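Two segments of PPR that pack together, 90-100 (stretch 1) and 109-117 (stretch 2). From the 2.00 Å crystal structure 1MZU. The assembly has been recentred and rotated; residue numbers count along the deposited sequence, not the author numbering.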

# COMPACT_ATOMS: atom_id res chain seq x y z
N SER A 90 -11.33 -10.85 8.81
CA SER A 90 -11.33 -12.31 8.72
C SER A 90 -9.99 -12.90 9.17
O SER A 90 -9.80 -14.12 9.14
CB SER A 90 -11.65 -12.77 7.29
OG SER A 90 -10.60 -12.47 6.39
N GLY A 91 -9.07 -12.00 9.53
CA GLY A 91 -7.74 -12.40 10.00
C GLY A 91 -6.71 -12.69 8.92
O GLY A 91 -5.52 -12.61 9.19
N THR A 92 -7.17 -13.05 7.72
CA THR A 92 -6.29 -13.37 6.60
C THR A 92 -6.50 -12.43 5.42
O THR A 92 -7.56 -12.44 4.78
CB THR A 92 -6.49 -14.84 6.12
OG1 THR A 92 -6.38 -15.73 7.23
CG2 THR A 92 -5.45 -15.25 5.07
N LEU A 93 -5.49 -11.62 5.13
CA LEU A 93 -5.52 -10.70 3.99
C LEU A 93 -4.70 -11.37 2.88
O LEU A 93 -3.53 -11.72 3.09
CB LEU A 93 -4.93 -9.32 4.35
CG LEU A 93 -4.80 -8.28 3.23
CD1 LEU A 93 -6.15 -7.95 2.62
CD2 LEU A 93 -4.11 -7.04 3.73
N ASP A 94 -5.34 -11.59 1.74
CA ASP A 94 -4.69 -12.21 0.60
C ASP A 94 -5.46 -11.85 -0.66
O ASP A 94 -6.49 -12.46 -0.97
CB ASP A 94 -4.61 -13.73 0.75
CG ASP A 94 -3.49 -14.31 -0.06
OD1 ASP A 94 -3.70 -14.58 -1.26
OD2 ASP A 94 -2.38 -14.43 0.50
N ALA A 95 -4.93 -10.87 -1.39
CA ALA A 95 -5.58 -10.39 -2.59
C ALA A 95 -4.57 -10.02 -3.66
O ALA A 95 -3.47 -9.56 -3.36
CB ALA A 95 -6.46 -9.19 -2.27
N ARG A 96 -4.99 -10.20 -4.91
CA ARG A 96 -4.19 -9.90 -6.10
C ARG A 96 -5.20 -9.38 -7.12
O ARG A 96 -6.20 -10.06 -7.41
CB ARG A 96 -3.50 -11.17 -6.60
CG ARG A 96 -2.54 -10.97 -7.79
CD ARG A 96 -1.67 -12.21 -8.07
NE ARG A 96 -2.45 -13.44 -8.27
CZ ARG A 96 -2.30 -14.55 -7.55
NH1 ARG A 96 -1.39 -14.62 -6.59
NH2 ARG A 96 -3.10 -15.59 -7.77
N PHE A 97 -4.98 -8.15 -7.60
CA PHE A 97 -5.88 -7.52 -8.57
C PHE A 97 -5.21 -6.40 -9.35
O PHE A 97 -4.24 -5.81 -8.87
CB PHE A 97 -7.17 -6.99 -7.89
CG PHE A 97 -6.92 -6.02 -6.75
CD1 PHE A 97 -6.59 -6.50 -5.46
CD2 PHE A 97 -7.02 -4.63 -6.95
CE1 PHE A 97 -6.38 -5.60 -4.38
CE2 PHE A 97 -6.81 -3.72 -5.88
CZ PHE A 97 -6.49 -4.21 -4.60
N ASP A 98 -5.76 -6.09 -10.52
CA ASP A 98 -5.25 -5.01 -11.37
C ASP A 98 -5.92 -3.70 -10.94
O ASP A 98 -7.08 -3.70 -10.51
CB ASP A 98 -5.50 -5.29 -12.86
CG ASP A 98 -4.64 -6.44 -13.40
OD1 ASP A 98 -3.66 -6.85 -12.73
OD2 ASP A 98 -4.93 -6.94 -14.51
N PHE A 99 -5.17 -2.60 -11.01
CA PHE A 99 -5.67 -1.29 -10.59
C PHE A 99 -4.98 -0.18 -11.37
O PHE A 99 -3.94 -0.39 -11.99
CB PHE A 99 -5.40 -1.10 -9.08
CG PHE A 99 -6.39 -0.20 -8.40
CD1 PHE A 99 -7.69 -0.66 -8.14
CD2 PHE A 99 -6.05 1.12 -8.04
CE1 PHE A 99 -8.64 0.18 -7.54
CE2 PHE A 99 -6.99 1.98 -7.44
CZ PHE A 99 -8.30 1.51 -7.19
N VAL A 100 -5.58 1.01 -11.31
CA VAL A 100 -5.05 2.19 -11.99
C VAL A 100 -5.07 3.37 -11.01
O VAL A 100 -6.09 3.67 -10.40
CB VAL A 100 -5.82 2.47 -13.34
CG1 VAL A 100 -7.29 2.84 -13.12
CG2 VAL A 100 -5.11 3.54 -14.16
N ARG A 109 -1.15 2.38 -14.65
CA ARG A 109 -1.70 1.03 -14.47
C ARG A 109 -0.75 0.17 -13.63
O ARG A 109 0.44 0.10 -13.93
CB ARG A 109 -1.96 0.37 -15.84
CG ARG A 109 -2.75 -0.94 -15.76
CD ARG A 109 -3.43 -1.31 -17.07
NE ARG A 109 -4.11 -2.61 -17.00
CZ ARG A 109 -5.29 -2.84 -16.43
NH1 ARG A 109 -5.99 -1.86 -15.86
NH2 ARG A 109 -5.78 -4.07 -16.42
N VAL A 110 -1.29 -0.45 -12.56
CA VAL A 110 -0.51 -1.29 -11.64
C VAL A 110 -1.22 -2.61 -11.29
O VAL A 110 -2.41 -2.76 -11.51
CB VAL A 110 -0.21 -0.57 -10.27
CG1 VAL A 110 0.79 0.55 -10.44
CG2 VAL A 110 -1.49 -0.02 -9.63
N GLN A 111 -0.45 -3.56 -10.76
CA GLN A 111 -0.96 -4.85 -10.29
C GLN A 111 -0.69 -4.75 -8.79
O GLN A 111 0.40 -4.34 -8.37
CB GLN A 111 -0.17 -6.04 -10.87
CG GLN A 111 0.35 -5.93 -12.31
CD GLN A 111 -0.69 -6.14 -13.38
OE1 GLN A 111 -1.09 -5.20 -14.08
NE2 GLN A 111 -1.12 -7.40 -13.56
N ILE A 112 -1.69 -5.06 -7.97
CA ILE A 112 -1.57 -4.96 -6.51
C ILE A 112 -1.60 -6.35 -5.89
O ILE A 112 -2.36 -7.21 -6.31
CB ILE A 112 -2.75 -4.10 -5.92
CG1 ILE A 112 -2.79 -2.69 -6.54
CG2 ILE A 112 -2.71 -4.04 -4.38
CD1 ILE A 112 -1.59 -1.80 -6.26
N ARG A 113 -0.77 -6.54 -4.87
CA ARG A 113 -0.69 -7.78 -4.10
C ARG A 113 -0.76 -7.36 -2.63
O ARG A 113 0.11 -6.63 -2.15
CB ARG A 113 0.62 -8.53 -4.40
CG ARG A 113 0.89 -9.79 -3.53
CD ARG A 113 -0.12 -10.93 -3.78
NE ARG A 113 0.01 -11.98 -2.76
CZ ARG A 113 -0.50 -13.21 -2.86
NH1 ARG A 113 -1.19 -13.58 -3.93
NH2 ARG A 113 -0.29 -14.08 -1.88
N MET A 114 -1.81 -7.80 -1.95
CA MET A 114 -2.03 -7.50 -0.53
C MET A 114 -1.90 -8.75 0.32
O MET A 114 -2.43 -9.80 -0.06
CB MET A 114 -3.44 -6.94 -0.31
CG MET A 114 -3.69 -5.55 -0.84
SD MET A 114 -5.26 -4.91 -0.24
CE MET A 114 -4.67 -3.57 0.61
N GLN A 115 -1.21 -8.65 1.46
CA GLN A 115 -1.01 -9.78 2.38
C GLN A 115 -0.59 -9.38 3.80
O GLN A 115 -0.20 -8.23 4.03
CB GLN A 115 -0.02 -10.82 1.81
CG GLN A 115 1.35 -10.30 1.39
CD GLN A 115 2.24 -11.42 0.88
OE1 GLN A 115 2.28 -11.70 -0.32
NE2 GLN A 115 2.96 -12.06 1.79
N ASN A 116 -0.66 -10.34 4.73
CA ASN A 116 -0.27 -10.17 6.15
C ASN A 116 1.24 -10.10 6.35
O ASN A 116 2.01 -10.55 5.49
CB ASN A 116 -0.77 -11.36 6.99
CG ASN A 116 -2.25 -11.33 7.24
OD1 ASN A 116 -3.04 -11.16 6.32
ND2 ASN A 116 -2.65 -11.53 8.48
N ALA A 117 1.64 -9.59 7.51
CA ALA A 117 3.05 -9.47 7.90
C ALA A 117 3.37 -10.44 9.03
O ALA A 117 2.47 -11.06 9.60
CB ALA A 117 3.36 -8.05 8.33

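The two stretches pair as neighbouring antiparallel β-strands, and together they bury 965 Å² of surface. Three hydrogen-bonded pairs form the backbone ladder, and side chains alternate between a face that carries mostly charged and polar groups and a face that is entirely apolar.

Stretch 2 opens with Arg109, opposite Val100 in a non-hydrogen-bonded pair with CA atoms 4.3 Å apart. Its extended side chain (chi1 to chi3 all t) runs back along the polar face toward Asp98, where Arg109 NH2 and Asp98 OD2 form a salt bridge at 3.6 Å. Both residues are exposed, as suits a charge pair on a strand surface.

Val110 begins the ladder. Its N donates to Phe99 O (2.7 Å), and its O accepts from Phe99 N (2.8 Å). The buried valine side chain lies on the apolar face, with CG2 4.1 Å from Phe99 CB; the phenyl group, in the t rotamer, leads away from stretch 2, leaving the CB end to make this contact.

Gln111 returns to the polar face beside Asp98. Its NE2 comes within 2.7 Å of Asp98 OD1, but the angle is too poor for this to count as a hydrogen bond.

At Ile112 the ladder repeats: Ile112 N donates to Phe97 O (2.8 Å), and Phe97 N donates to Ile112 O (3.1 Å). The branched side chain is buried and packs against two aromatic residues of stretch 1. Ile112 CG1 lies 4.0 Å from Phe99 CB, while the p rotamer of Phe97 brings its ring back toward stretch 2. Ile112 CB sits 4.1 Å from the centroid of the Phe97 ring, only 15° off the normal, in a CH-pi contact over the ring face, and Ile112 CG2 approaches Phe97 CZ to 3.8 Å.

Arg113 pairs with Arg96 across the polar face, and their NH1 atoms lie 2.9 Å apart, a close approach of like charges. A compensating charge comes from Asp94, whose OD2 is 3.2 Å from Arg113 NH2; the oxygen lies well out of the guanidinium plane, so this salt bridge is electrostatic rather than directed. Within stretch 2, Arg113 NE also makes a weak hydrogen bond to Gln115 OE1 (3.3 Å).

Met114 completes the ladder, its N donating to Ala95 O (2.8 Å) and its O accepting from Ala95 N (3.0 Å). Its long, flexible side chain is buried: CB packs 4.2 Å from Ala95 CB and 4.0 Å from Leu93 CG, while SD reaches the edge of the Phe97 ring, 4.3 Å from CE1.

Beyond it the pairing loosens, although Gln115 CA still makes a CA-H...O contact with Leu93 O (3.3 Å). Asn116 then takes over with its amide, which can both accept and donate: OD1 receives Leu93 N (2.8 Å), and ND2 donates to Gly91 O (3.1 Å). The side chain thus fastens the loop preceding the strand of stretch 1, where Gly91 adopts a positive phi that favours glycine.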